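Local coordinates for protein DNA primase (Aquifex aeolicus, PDB 2AU3) that probably synthesises, as a zinc-containing RNA polymerase of the DnaG family, the short RNA primers that DNA polymerase extends during DNA replication, at residues V19-L24 and F70-E75; E9-D15 and L86-K92; V107-R111 and E160-L164; A140-D144 and F232-E236; R111-Y116 and A153-L158. Residues are numbered along the deposited sequence.

Interaction 1: V19-L24 and F70-E75; sequences VISEYL and FVSLYE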
# COMPACT_ATOMS: atom_id res chain seq x y z
N VAL A 19 -21.52 3.60 18.80
CA VAL A 19 -20.58 3.36 19.91
C VAL A 19 -19.71 4.53 20.31
O VAL A 19 -19.58 4.80 21.50
CB VAL A 19 -19.84 1.95 19.95
CG1 VAL A 19 -20.10 1.09 18.76
CG2 VAL A 19 -18.33 2.06 20.28
N ILE A 20 -19.16 5.26 19.33
CA ILE A 20 -18.30 6.38 19.67
C ILE A 20 -19.10 7.57 20.24
O ILE A 20 -18.60 8.33 21.09
CB ILE A 20 -17.42 6.77 18.45
CG1 ILE A 20 -16.57 5.54 18.01
CG2 ILE A 20 -16.53 7.98 18.78
CD1 ILE A 20 -15.34 5.84 17.11
N SER A 21 -20.35 7.72 19.80
CA SER A 21 -21.20 8.81 20.30
C SER A 21 -21.52 8.70 21.80
O SER A 21 -21.78 9.70 22.45
CB SER A 21 -22.51 8.89 19.49
OG SER A 21 -23.22 10.08 19.82
N GLU A 22 -21.50 7.48 22.35
CA GLU A 22 -21.59 7.27 23.79
C GLU A 22 -20.46 7.98 24.55
O GLU A 22 -20.65 8.48 25.66
CB GLU A 22 -21.55 5.77 24.10
CG GLU A 22 -22.67 4.96 23.44
CD GLU A 22 -23.24 3.88 24.34
OE1 GLU A 22 -22.49 2.97 24.75
OE2 GLU A 22 -24.44 3.92 24.64
N TYR A 23 -19.28 8.04 23.92
CA TYR A 23 -18.07 8.55 24.57
C TYR A 23 -17.80 9.99 24.20
O TYR A 23 -17.45 10.81 25.06
CB TYR A 23 -16.86 7.74 24.14
CG TYR A 23 -16.82 6.34 24.65
CD1 TYR A 23 -16.27 6.05 25.90
CD2 TYR A 23 -17.30 5.29 23.87
CE1 TYR A 23 -16.21 4.76 26.36
CE2 TYR A 23 -17.29 4.00 24.35
CZ TYR A 23 -16.71 3.73 25.57
OH TYR A 23 -16.67 2.46 26.03
N LEU A 24 -17.97 10.31 22.92
CA LEU A 24 -17.60 11.63 22.40
C LEU A 24 -18.77 12.45 21.85
O LEU A 24 -19.80 11.91 21.40
CB LEU A 24 -16.50 11.51 21.33
CG LEU A 24 -15.28 10.63 21.68
CD1 LEU A 24 -14.30 10.50 20.50
CD2 LEU A 24 -14.56 11.14 22.94
N PHE A 70 -11.82 1.23 19.02
CA PHE A 70 -12.02 2.49 19.75
C PHE A 70 -12.22 2.22 21.26
O PHE A 70 -11.61 2.86 22.11
CB PHE A 70 -13.19 3.32 19.20
CG PHE A 70 -13.44 4.57 20.01
CD1 PHE A 70 -12.69 5.73 19.79
CD2 PHE A 70 -14.36 4.56 21.06
CE1 PHE A 70 -12.88 6.88 20.57
CE2 PHE A 70 -14.57 5.72 21.84
CZ PHE A 70 -13.82 6.86 21.61
N VAL A 71 -13.13 1.30 21.58
CA VAL A 71 -13.43 1.01 22.98
C VAL A 71 -12.18 0.49 23.69
O VAL A 71 -11.87 0.92 24.82
CB VAL A 71 -14.64 0.04 23.12
CG1 VAL A 71 -14.87 -0.36 24.60
CG2 VAL A 71 -15.89 0.66 22.52
N SER A 72 -11.44 -0.39 23.00
CA SER A 72 -10.18 -0.91 23.54
C SER A 72 -9.23 0.21 23.94
O SER A 72 -8.57 0.14 24.99
CB SER A 72 -9.47 -1.81 22.51
OG SER A 72 -8.28 -2.33 23.04
N LEU A 73 -9.15 1.23 23.09
CA LEU A 73 -8.23 2.34 23.37
C LEU A 73 -8.80 3.25 24.45
O LEU A 73 -8.09 3.62 25.39
CB LEU A 73 -7.88 3.13 22.10
CG LEU A 73 -7.13 2.41 20.98
CD1 LEU A 73 -7.16 3.26 19.68
CD2 LEU A 73 -5.70 2.12 21.39
N TYR A 74 -10.08 3.58 24.33
CA TYR A 74 -10.71 4.41 25.35
C TYR A 74 -10.65 3.77 26.76
O TYR A 74 -10.28 4.44 27.73
CB TYR A 74 -12.16 4.77 24.98
CG TYR A 74 -12.65 6.01 25.72
CD1 TYR A 74 -12.46 7.28 25.18
CD2 TYR A 74 -13.23 5.89 26.99
CE1 TYR A 74 -12.90 8.43 25.88
CE2 TYR A 74 -13.67 7.02 27.69
CZ TYR A 74 -13.50 8.28 27.14
OH TYR A 74 -13.94 9.37 27.85
N GLU A 75 -10.93 2.48 26.86
CA GLU A 75 -11.01 1.84 28.17
C GLU A 75 -9.68 1.26 28.66
O GLU A 75 -9.59 0.77 29.79
CB GLU A 75 -12.08 0.76 28.18
CG GLU A 75 -13.45 1.24 27.73
CD GLU A 75 -14.16 2.13 28.76
OE1 GLU A 75 -13.66 2.27 29.91
OE2 GLU A 75 -15.23 2.68 28.41
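This is an aromatic helix-helix contact between helix 16-23 and helix 67-75, in the zinc-binding domain. The short segments run nearly the same way, at 22°, with axes 10.9 Å apart, a wide spacing that suits large rings. Tyr23 is the knob: its side chain sits among Phe70, Val71, Tyr74 and Glu75. The edge of Phe70 faces the Tyr23 ring in an offset edge-to-face pair, centroids 5.4 Å apart. Tyr74 approaches obliquely, Tyr23 CD1 to Tyr74 CD2 being 3.2 Å. In this CHC2-type zinc ribbon the two helices pack beside the strands, and Ile20 reaches both Val49 and Phe56 of the sheet while its CG1 makes a CH-pi contact over the Phe70 face. Beside the aromatic group, Val19 and Val71 meet, CG2 to CG2 at 3.6 Å. Tyrosine suits this partly exposed place because its ring packs while its hydroxyl bonds a carboxylate: Tyr23 OH donates a 2.8 Å hydrogen bond to Glu75 OE2.

Interaction 2: E9-D15 and L86-K92; sequences ELRREID and LAKRYGK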
# COMPACT_ATOMS: atom_id res chain seq x y z
N GLU A 9 -19.86 -11.74 13.45
CA GLU A 9 -21.27 -11.43 13.70
C GLU A 9 -21.40 -10.19 14.59
O GLU A 9 -22.25 -9.34 14.35
CB GLU A 9 -21.97 -12.65 14.33
CG GLU A 9 -22.15 -13.82 13.38
CD GLU A 9 -22.92 -13.47 12.10
OE1 GLU A 9 -24.02 -12.84 12.19
OE2 GLU A 9 -22.46 -13.86 11.00
N LEU A 10 -20.54 -10.07 15.59
CA LEU A 10 -20.55 -8.87 16.42
C LEU A 10 -20.22 -7.65 15.58
O LEU A 10 -20.91 -6.64 15.66
CB LEU A 10 -19.55 -8.98 17.58
CG LEU A 10 -19.41 -7.74 18.46
CD1 LEU A 10 -20.77 -7.26 19.01
CD2 LEU A 10 -18.39 -7.95 19.58
N ARG A 11 -19.17 -7.74 14.78
CA ARG A 11 -18.75 -6.57 14.03
C ARG A 11 -19.84 -6.10 13.07
O ARG A 11 -20.05 -4.91 12.94
CB ARG A 11 -17.49 -6.83 13.25
CG ARG A 11 -16.27 -7.04 14.10
CD ARG A 11 -15.25 -7.83 13.36
NE ARG A 11 -13.94 -7.69 13.95
CZ ARG A 11 -12.98 -8.58 13.80
NH1 ARG A 11 -13.21 -9.67 13.06
NH2 ARG A 11 -11.80 -8.36 14.36
N ARG A 12 -20.51 -7.04 12.40
CA ARG A 12 -21.63 -6.70 11.50
C ARG A 12 -22.76 -5.92 12.20
O ARG A 12 -23.30 -4.96 11.65
CB ARG A 12 -22.19 -7.96 10.83
CG ARG A 12 -21.26 -8.63 9.79
CD ARG A 12 -21.68 -10.09 9.46
NE ARG A 12 -20.77 -10.73 8.50
CZ ARG A 12 -20.88 -10.63 7.18
NH1 ARG A 12 -21.85 -9.92 6.63
NH2 ARG A 12 -19.99 -11.25 6.39
N GLU A 13 -23.08 -6.32 13.43
CA GLU A 13 -24.16 -5.73 14.19
C GLU A 13 -23.85 -4.32 14.73
O GLU A 13 -24.78 -3.51 14.92
CB GLU A 13 -24.53 -6.66 15.36
CG GLU A 13 -25.71 -6.18 16.19
CD GLU A 13 -27.06 -6.50 15.55
OE1 GLU A 13 -27.08 -7.02 14.40
OE2 GLU A 13 -28.09 -6.22 16.19
N ILE A 14 -22.58 -4.03 15.01
CA ILE A 14 -22.21 -2.73 15.59
C ILE A 14 -22.27 -1.63 14.53
O ILE A 14 -21.92 -1.86 13.37
CB ILE A 14 -20.78 -2.75 16.18
CG1 ILE A 14 -20.73 -3.63 17.43
CG2 ILE A 14 -20.36 -1.36 16.56
CD1 ILE A 14 -19.33 -4.18 17.68
N ASP A 15 -22.72 -0.44 14.93
CA ASP A 15 -22.57 0.75 14.11
C ASP A 15 -21.61 1.65 14.87
O ASP A 15 -21.91 2.09 15.98
CB ASP A 15 -23.92 1.46 13.90
CG ASP A 15 -23.84 2.63 12.90
OD1 ASP A 15 -22.72 3.13 12.59
OD2 ASP A 15 -24.86 3.12 12.36
N LEU A 86 -18.70 -4.89 24.30
CA LEU A 86 -19.68 -4.51 23.27
C LEU A 86 -20.71 -5.62 22.99
O LEU A 86 -21.88 -5.33 22.72
CB LEU A 86 -18.99 -4.10 21.96
CG LEU A 86 -18.32 -2.73 22.02
CD1 LEU A 86 -17.68 -2.36 20.71
CD2 LEU A 86 -19.29 -1.63 22.52
N ALA A 87 -20.28 -6.87 23.05
CA ALA A 87 -21.19 -7.99 22.82
C ALA A 87 -22.31 -8.00 23.87
O ALA A 87 -23.46 -8.22 23.52
CB ALA A 87 -20.42 -9.34 22.79
N LYS A 88 -21.97 -7.71 25.12
CA LYS A 88 -22.97 -7.57 26.18
C LYS A 88 -23.95 -6.43 25.88
O LYS A 88 -25.16 -6.61 25.98
CB LYS A 88 -22.30 -7.37 27.56
CG LYS A 88 -21.49 -8.59 28.02
CD LYS A 88 -20.99 -8.43 29.46
CE LYS A 88 -19.50 -8.75 29.58
NZ LYS A 88 -18.88 -8.31 30.88
N ARG A 89 -23.42 -5.27 25.49
CA ARG A 89 -24.27 -4.12 25.12
C ARG A 89 -25.22 -4.42 23.95
O ARG A 89 -26.30 -3.83 23.86
CB ARG A 89 -23.40 -2.91 24.76
CG ARG A 89 -22.75 -2.23 25.95
CD ARG A 89 -23.75 -1.71 26.99
NE ARG A 89 -24.62 -0.62 26.51
CZ ARG A 89 -24.20 0.61 26.19
NH1 ARG A 89 -22.90 0.91 26.24
NH2 ARG A 89 -25.07 1.53 25.80
N TYR A 90 -24.81 -5.32 23.06
CA TYR A 90 -25.58 -5.57 21.85
C TYR A 90 -26.40 -6.86 21.94
O TYR A 90 -27.20 -7.14 21.06
CB TYR A 90 -24.67 -5.55 20.61
CG TYR A 90 -24.41 -4.15 20.06
CD1 TYR A 90 -25.31 -3.54 19.17
CD2 TYR A 90 -23.28 -3.42 20.46
CE1 TYR A 90 -25.07 -2.22 18.67
CE2 TYR A 90 -23.04 -2.12 19.98
CZ TYR A 90 -23.93 -1.53 19.09
OH TYR A 90 -23.67 -0.25 18.65
N GLY A 91 -26.22 -7.62 23.02
CA GLY A 91 -26.97 -8.87 23.19
C GLY A 91 -26.52 -9.94 22.19
O GLY A 91 -27.32 -10.73 21.69
N LYS A 92 -25.23 -9.93 21.90
CA LYS A 92 -24.65 -10.92 21.01
C LYS A 92 -23.73 -11.79 21.85
O LYS A 92 -23.17 -11.34 22.85
CB LYS A 92 -23.86 -10.24 19.88
CG LYS A 92 -24.73 -9.49 18.83
CD LYS A 92 -25.58 -10.44 17.95
CE LYS A 92 -24.90 -10.78 16.62
NZ LYS A 92 -25.66 -11.83 15.82
O HOH W 1 -25.30 0.48 16.79
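Two helix ends cross at 60° here, where helix 6-13 meets helix 79-90 in the helical part of the zinc-binding domain, and the second helix closes in a Schellman motif at Gly91. The positive phi of Gly91, 70°, is easy for glycine; it turns the chain so that Lys92 points its CB at the first helix. The axes of the short segments stay 10.6 Å apart, and side chains fill the gap. Leu10 adopts the t,p rotamer, which swings its end over Ala87; the small methyl there lets the leucine end lie against the helix backbone, Leu10 CD1 being 3.9 Å from Ala87 CA. Ile14, the first residue beyond its helix, is m,t and extends CD1 to within 3.9 Å of Leu86 CD1, while its CG1 sits over one face of Tyr90 in a CH-pi contact. Tyr90, with chi1 at -84°, lays its ring along the end of helix 6-13, beside the CG of Glu13. Lys92 folds through two m torsions so that its aliphatic chain runs beside Glu9 and Glu13; its NZ remains 4.1 Å from Glu9 OE1, too far for a salt bridge. Asp15, in the t rotamer, directs its carboxylate away to cap Val17 N and to bond Gln54. A water links Tyr90 OH, at 2.6 Å, with Asp15 N, weakly, at 3.3 Å.

Interaction 3: V107-R111 and E160-L164; sequences VALDR and ENDLL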
# COMPACT_ATOMS: atom_id res chain seq x y z
N VAL A 107 -5.67 -9.29 14.49
CA VAL A 107 -5.73 -8.36 15.60
C VAL A 107 -4.32 -8.05 16.08
O VAL A 107 -4.04 -6.91 16.44
CB VAL A 107 -6.65 -8.85 16.75
CG1 VAL A 107 -6.42 -8.04 18.04
CG2 VAL A 107 -8.11 -8.75 16.32
N ALA A 108 -3.43 -9.05 16.06
CA ALA A 108 -2.04 -8.86 16.48
C ALA A 108 -1.31 -7.95 15.50
O ALA A 108 -0.59 -7.03 15.90
CB ALA A 108 -1.31 -10.20 16.60
N LEU A 109 -1.44 -8.26 14.22
CA LEU A 109 -0.86 -7.41 13.18
C LEU A 109 -1.24 -5.96 13.41
O LEU A 109 -0.40 -5.07 13.32
CB LEU A 109 -1.28 -7.90 11.78
CG LEU A 109 -0.42 -9.08 11.32
CD1 LEU A 109 -1.07 -9.85 10.14
CD2 LEU A 109 1.01 -8.59 10.94
N ASP A 110 -2.50 -5.73 13.74
CA ASP A 110 -3.00 -4.38 13.90
C ASP A 110 -2.50 -3.71 15.18
O ASP A 110 -2.19 -2.51 15.18
CB ASP A 110 -4.53 -4.36 13.85
CG ASP A 110 -5.08 -2.96 13.88
OD1 ASP A 110 -5.06 -2.28 12.81
OD2 ASP A 110 -5.46 -2.42 14.94
N ARG A 111 -2.43 -4.48 16.26
CA ARG A 111 -1.91 -3.96 17.52
C ARG A 111 -0.41 -3.64 17.42
O ARG A 111 0.09 -2.72 18.08
CB ARG A 111 -2.13 -4.97 18.65
CG ARG A 111 -1.55 -4.52 19.97
CD ARG A 111 -2.28 -3.26 20.48
NE ARG A 111 -1.75 -2.74 21.73
CZ ARG A 111 -0.83 -1.79 21.82
NH1 ARG A 111 -0.24 -1.29 20.73
NH2 ARG A 111 -0.47 -1.36 23.02
N GLU A 160 0.78 -8.93 27.06
CA GLU A 160 -0.27 -8.19 27.77
C GLU A 160 -1.64 -8.30 27.08
O GLU A 160 -2.67 -8.23 27.74
CB GLU A 160 0.08 -6.69 27.87
CG GLU A 160 1.01 -6.26 29.00
CD GLU A 160 1.20 -4.74 29.07
OE1 GLU A 160 1.48 -4.11 28.02
OE2 GLU A 160 1.06 -4.16 30.17
N ASN A 161 -1.62 -8.39 25.75
CA ASN A 161 -2.84 -8.42 24.94
C ASN A 161 -3.22 -9.84 24.54
O ASN A 161 -4.23 -10.07 23.87
CB ASN A 161 -2.67 -7.55 23.69
CG ASN A 161 -2.86 -6.07 23.99
OD1 ASN A 161 -3.98 -5.56 23.97
ND2 ASN A 161 -1.76 -5.38 24.28
N ASP A 162 -2.37 -10.79 24.94
CA ASP A 162 -2.61 -12.22 24.73
C ASP A 162 -2.56 -12.56 23.24
O ASP A 162 -3.33 -13.37 22.75
CB ASP A 162 -3.95 -12.65 25.38
CG ASP A 162 -4.17 -14.13 25.32
OD1 ASP A 162 -3.16 -14.88 25.32
OD2 ASP A 162 -5.32 -14.66 25.23
N LEU A 163 -1.61 -11.93 22.55
CA LEU A 163 -1.55 -11.98 21.09
C LEU A 163 -0.22 -12.56 20.60
O LEU A 163 -0.00 -12.62 19.40
CB LEU A 163 -1.74 -10.57 20.52
CG LEU A 163 -3.12 -9.91 20.68
CD1 LEU A 163 -3.11 -8.46 20.15
CD2 LEU A 163 -4.17 -10.72 19.97
N LEU A 164 0.65 -12.97 21.51
CA LEU A 164 2.00 -13.42 21.13
C LEU A 164 1.97 -14.66 20.24
O LEU A 164 2.61 -14.73 19.19
CB LEU A 164 2.84 -13.71 22.36
CG LEU A 164 4.28 -14.17 22.11
CD1 LEU A 164 5.02 -13.16 21.17
CD2 LEU A 164 5.02 -14.32 23.43
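Segment 160-164, in the N-terminal part of the primase catalytic core, carries the chain out of helix 151-161 and into helix 164-168, meeting helix 101-122 at the turn between them. Glu160 points its CA-to-CB bond toward the partner without touching it. Asn161 does reach across: its ND2 lies 3.7 Å from Arg111 NE. Both are donor groups, so this is a van der Waals approach, and Asn161 ND2 instead bonds the carbonyl of Val157 one turn back in its own helix. Asp162, with a positive phi of 67°, follows the helix in a Schellman motif, which redirects the chain. That turn delivers Leu163, the N-cap residue of the following helix, to the face of helix 101-122. Its CA lies 5.6 Å from the CA of Ala108, an approach that a methyl side chain permits, and Ala108 CB meets Leu163 CB at 4.0 Å. Leu163 CD1 then spreads between Val107 CG1 and Arg111 CB, each at 3.9 Å. Val107 also touches Tyr79 and Phe80 of helix 79-90, in the zinc-binding region. Leu164 turns away and packs against Leu158. Because the closest approaches of Leu163 are to carbon atoms, the contact rests mainly on apolar packing.

Interaction 4: A140-D144 and F232-E236; sequences ARKFD and FGLYE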
# COMPACT_ATOMS: atom_id res chain seq x y z
N ALA A 140 2.68 10.29 6.50
CA ALA A 140 3.26 9.34 7.45
C ALA A 140 2.16 8.76 8.35
O ALA A 140 2.14 7.55 8.61
CB ALA A 140 4.39 10.01 8.30
N ARG A 141 1.24 9.62 8.81
CA ARG A 141 0.11 9.21 9.63
C ARG A 141 -0.97 8.42 8.88
O ARG A 141 -1.48 7.42 9.41
CB ARG A 141 -0.53 10.42 10.27
CG ARG A 141 0.35 11.04 11.36
CD ARG A 141 -0.32 12.15 12.12
NE ARG A 141 -0.68 13.28 11.27
CZ ARG A 141 -0.01 14.44 11.21
NH1 ARG A 141 1.10 14.64 11.94
NH2 ARG A 141 -0.44 15.41 10.40
N LYS A 142 -1.30 8.86 7.66
CA LYS A 142 -2.26 8.13 6.83
C LYS A 142 -1.83 6.69 6.60
O LYS A 142 -2.67 5.77 6.65
CB LYS A 142 -2.46 8.80 5.47
CG LYS A 142 -3.44 8.04 4.57
CD LYS A 142 -3.58 8.77 3.24
CE LYS A 142 -4.59 8.09 2.34
NZ LYS A 142 -5.95 7.97 2.92
N PHE A 143 -0.54 6.52 6.30
CA PHE A 143 0.03 5.23 5.97
C PHE A 143 0.52 4.44 7.18
O PHE A 143 1.03 3.33 7.03
CB PHE A 143 1.16 5.37 4.93
CG PHE A 143 0.66 5.51 3.52
CD1 PHE A 143 0.55 4.39 2.68
CD2 PHE A 143 0.23 6.72 3.05
CE1 PHE A 143 0.05 4.52 1.36
CE2 PHE A 143 -0.27 6.86 1.73
CZ PHE A 143 -0.34 5.72 0.88
N ASP A 144 0.33 5.01 8.38
CA ASP A 144 0.61 4.29 9.63
C ASP A 144 2.11 3.93 9.77
O ASP A 144 2.47 2.91 10.36
CB ASP A 144 -0.31 3.06 9.79
CG ASP A 144 -1.78 3.44 9.94
OD1 ASP A 144 -2.64 2.83 9.27
OD2 ASP A 144 -2.17 4.37 10.69
N PHE A 232 1.49 -2.38 -2.65
CA PHE A 232 1.57 -1.28 -1.70
C PHE A 232 0.75 -0.10 -2.19
O PHE A 232 0.88 0.32 -3.37
CB PHE A 232 3.01 -0.84 -1.49
CG PHE A 232 3.16 0.20 -0.40
CD1 PHE A 232 2.84 -0.12 0.92
CD2 PHE A 232 3.61 1.48 -0.68
CE1 PHE A 232 2.97 0.83 1.94
CE2 PHE A 232 3.75 2.45 0.33
CZ PHE A 232 3.42 2.13 1.64
N GLY A 233 -0.04 0.47 -1.29
CA GLY A 233 -0.80 1.66 -1.58
C GLY A 233 -2.16 1.44 -2.22
O GLY A 233 -2.93 2.38 -2.36
N LEU A 234 -2.49 0.21 -2.61
CA LEU A 234 -3.77 -0.02 -3.27
C LEU A 234 -4.98 0.45 -2.43
O LEU A 234 -5.87 1.14 -2.95
CB LEU A 234 -3.92 -1.47 -3.73
CG LEU A 234 -5.07 -1.81 -4.65
CD1 LEU A 234 -5.01 -0.97 -5.95
CD2 LEU A 234 -4.98 -3.30 -4.96
N TYR A 235 -4.98 0.12 -1.15
CA TYR A 235 -6.07 0.50 -0.27
C TYR A 235 -6.21 2.04 -0.26
O TYR A 235 -7.31 2.59 -0.39
CB TYR A 235 -5.80 0.00 1.15
CG TYR A 235 -6.74 0.60 2.17
CD1 TYR A 235 -6.27 1.50 3.13
CD2 TYR A 235 -8.10 0.26 2.19
CE1 TYR A 235 -7.14 2.03 4.09
CE2 TYR A 235 -8.97 0.76 3.13
CZ TYR A 235 -8.49 1.67 4.07
OH TYR A 235 -9.35 2.20 5.01
N GLU A 236 -5.09 2.72 -0.12
CA GLU A 236 -5.10 4.17 -0.10
C GLU A 236 -5.38 4.81 -1.48
O GLU A 236 -5.90 5.93 -1.55
CB GLU A 236 -3.77 4.66 0.44
CG GLU A 236 -3.56 4.31 1.91
CD GLU A 236 -2.98 2.91 2.12
OE1 GLU A 236 -2.76 2.18 1.11
OE2 GLU A 236 -2.74 2.52 3.29
O HOH W 2 -3.98 3.95 5.19
O HOH W 3 -7.21 7.10 0.54
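Phe143 lies with one ring face under the aliphatic part of Glu236, whose CG is 3.9 Å from the ring centroid in a CH-pi contact. The glutamate chi2 of 85° bends its carboxylate back, so Phe143 CE1 comes 3.5 Å from Glu236 CD. Phe232 meets the same ring obliquely, Phe143 CD1 to Phe232 CZ being 3.8 Å, and Gly233 CA approaches the ring edge. Gly233 N-caps helix 234-244; at its positive phi, a CB would collide with the preceding carbonyl oxygen. One water donates to both Lys142 O and Glu236 OE2, at 2.7 Å each; another accepts from Lys142 NZ at 2.8 Å and donates to Glu236 O at 2.7 Å. Phe260 pairs edge-to-face with Phe143, which Leu256 and Leu257 also touch. Phe232 lies by the short outer strand 231-232 of the sheet that holds the Toprim strands, its side chain about 10 Å from that of Glu251, a predicted magnesium ligand. Here, probably, the core's N-terminal part packs on the Toprim fold through helix 253-261.

Interaction 5: R111-Y116 and A153-L158; sequences RVCDFY and ALVKVL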
# COMPACT_ATOMS: atom_id res chain seq x y z
N ARG A 111 -2.43 -4.48 16.26
CA ARG A 111 -1.91 -3.96 17.52
C ARG A 111 -0.41 -3.64 17.42
O ARG A 111 0.09 -2.72 18.08
CB ARG A 111 -2.13 -4.97 18.65
CG ARG A 111 -1.55 -4.52 19.97
CD ARG A 111 -2.28 -3.26 20.48
NE ARG A 111 -1.75 -2.74 21.73
CZ ARG A 111 -0.83 -1.79 21.82
NH1 ARG A 111 -0.24 -1.29 20.73
NH2 ARG A 111 -0.47 -1.36 23.02
N VAL A 112 0.30 -4.46 16.67
CA VAL A 112 1.73 -4.26 16.48
C VAL A 112 1.95 -3.01 15.61
O VAL A 112 2.85 -2.22 15.85
CB VAL A 112 2.39 -5.51 15.88
CG1 VAL A 112 3.82 -5.21 15.37
CG2 VAL A 112 2.43 -6.64 16.90
N CYS A 113 1.08 -2.81 14.64
CA CYS A 113 1.08 -1.56 13.85
C CYS A 113 0.95 -0.32 14.75
O CYS A 113 1.72 0.64 14.62
CB CYS A 113 -0.05 -1.60 12.82
SG CYS A 113 -0.08 -0.16 11.70
N ASP A 114 0.03 -0.37 15.72
CA ASP A 114 -0.19 0.74 16.67
C ASP A 114 1.02 0.99 17.54
O ASP A 114 1.33 2.14 17.89
CB ASP A 114 -1.39 0.44 17.58
CG ASP A 114 -2.70 0.28 16.79
OD1 ASP A 114 -2.87 0.89 15.71
OD2 ASP A 114 -3.62 -0.48 17.19
N PHE A 115 1.69 -0.10 17.91
CA PHE A 115 2.90 -0.03 18.73
C PHE A 115 4.03 0.71 17.99
O PHE A 115 4.67 1.63 18.53
CB PHE A 115 3.35 -1.46 19.11
CG PHE A 115 4.75 -1.53 19.62
CD1 PHE A 115 5.07 -1.00 20.87
CD2 PHE A 115 5.76 -2.09 18.85
CE1 PHE A 115 6.39 -1.04 21.35
CE2 PHE A 115 7.07 -2.14 19.32
CZ PHE A 115 7.38 -1.62 20.58
N TYR A 116 4.26 0.31 16.75
CA TYR A 116 5.25 0.95 15.89
C TYR A 116 4.94 2.42 15.61
O TYR A 116 5.86 3.26 15.58
CB TYR A 116 5.33 0.22 14.58
CG TYR A 116 5.98 -1.14 14.62
CD1 TYR A 116 7.02 -1.43 15.51
CD2 TYR A 116 5.60 -2.12 13.72
CE1 TYR A 116 7.63 -2.71 15.52
CE2 TYR A 116 6.23 -3.38 13.70
CZ TYR A 116 7.24 -3.65 14.59
OH TYR A 116 7.85 -4.88 14.54
N ALA A 153 9.92 -4.46 24.37
CA ALA A 153 8.73 -3.61 24.40
C ALA A 153 7.58 -4.24 23.58
O ALA A 153 6.44 -4.30 24.04
CB ALA A 153 9.04 -2.21 23.86
N LEU A 154 7.90 -4.69 22.37
CA LEU A 154 6.92 -5.35 21.48
C LEU A 154 6.36 -6.62 22.15
O LEU A 154 5.15 -6.85 22.16
CB LEU A 154 7.57 -5.70 20.13
CG LEU A 154 6.82 -6.55 19.08
CD1 LEU A 154 5.41 -6.03 18.79
CD2 LEU A 154 7.60 -6.63 17.79
N VAL A 155 7.25 -7.45 22.67
CA VAL A 155 6.84 -8.72 23.29
C VAL A 155 5.89 -8.46 24.48
O VAL A 155 4.87 -9.13 24.62
CB VAL A 155 8.06 -9.57 23.73
CG1 VAL A 155 7.66 -10.60 24.78
CG2 VAL A 155 8.71 -10.23 22.53
N LYS A 156 6.23 -7.47 25.30
CA LYS A 156 5.39 -7.10 26.43
C LYS A 156 3.97 -6.70 26.00
O LYS A 156 2.99 -7.11 26.64
CB LYS A 156 6.05 -5.97 27.23
CG LYS A 156 5.37 -5.65 28.57
CD LYS A 156 5.92 -4.33 29.15
CE LYS A 156 4.86 -3.57 29.96
NZ LYS A 156 4.26 -2.40 29.20
N VAL A 157 3.83 -5.92 24.93
CA VAL A 157 2.48 -5.56 24.49
C VAL A 157 1.73 -6.77 23.97
O VAL A 157 0.52 -6.89 24.17
CB VAL A 157 2.40 -4.38 23.46
CG1 VAL A 157 3.44 -3.31 23.71
CG2 VAL A 157 2.41 -4.87 22.03
N LEU A 158 2.44 -7.66 23.30
CA LEU A 158 1.85 -8.87 22.75
C LEU A 158 1.33 -9.77 23.87
O LEU A 158 0.17 -10.17 23.87
CB LEU A 158 2.90 -9.61 21.91
CG LEU A 158 2.81 -9.61 20.38
CD1 LEU A 158 1.84 -8.59 19.82
CD2 LEU A 158 4.20 -9.53 19.71
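Apolar packing dominates this crossing of helix 101-122 with helix 151-161. The short segments run broadly antiparallel, at 139°, with axes 10.5 Å apart. Val112 is central to one half: its CG2 touches Leu154 CD1 and Leu158 CD1, both at 3.6 Å, a compact branched side chain meeting two longer ones. Phe115 fills the other half, its CZ lying 3.7 Å from Ala153 CB and its CD1 4.0 Å from Val157 CG1. The flat ring suits this place because the small Ala153 admits it close to the partner backbone; indeed Phe115 and Leu154 have the nearest CA atoms, 7.2 Å apart. Phe115 also takes part in a CH-pi interaction, Leu154 CA lying over its ring face, 4.1 Å from the centroid. At one margin the flat guanidinium of Arg111 packs by van der Waals contact over Val157, Arg111 NH2 to Val157 CB being 4.2 Å. Polar chemistry is directed elsewhere: Tyr116 OH only brushes Leu154 CD2 at 3.7 Å and hydrogen-bonds Asp183, while Asp114 pairs with Lys69 of the zinc-binding domain and with Arg117. Around this pair, Tyr167 of helix 164-168 touches both helices, at Val112 and Leu158, and Phe203 of strand 200-207 meets Val112, Cys113 and Tyr116, joining helix 101-122 to the antiparallel sheet of the primase core.

Interactions 1 and 2 form one packed unit in the zinc-binding domain: interaction 1 nests inside the loop closed by interaction 2, their centres are 14 Å apart, and Glu22 OE1 bridges to Arg89 NH1 at 2.6 Å. The Phe70 side chain is about 9 Å from the zinc. Interactions 3 and 5 share Arg111 and the same two helices, with centres 7 Å apart. Arg11 NH2 touches Val107 CG2 at 4.2 Å, connecting interaction 2 to interaction 3, and Cys113 SG meets Asp144 CB at 3.7 Å, connecting interaction 5 to interaction 4. Helix 101-122 thus spans from the zinc-binding domain toward interaction 4, where the Phe232 side chain is about 10 Å from that of Glu251, a predicted magnesium ligand.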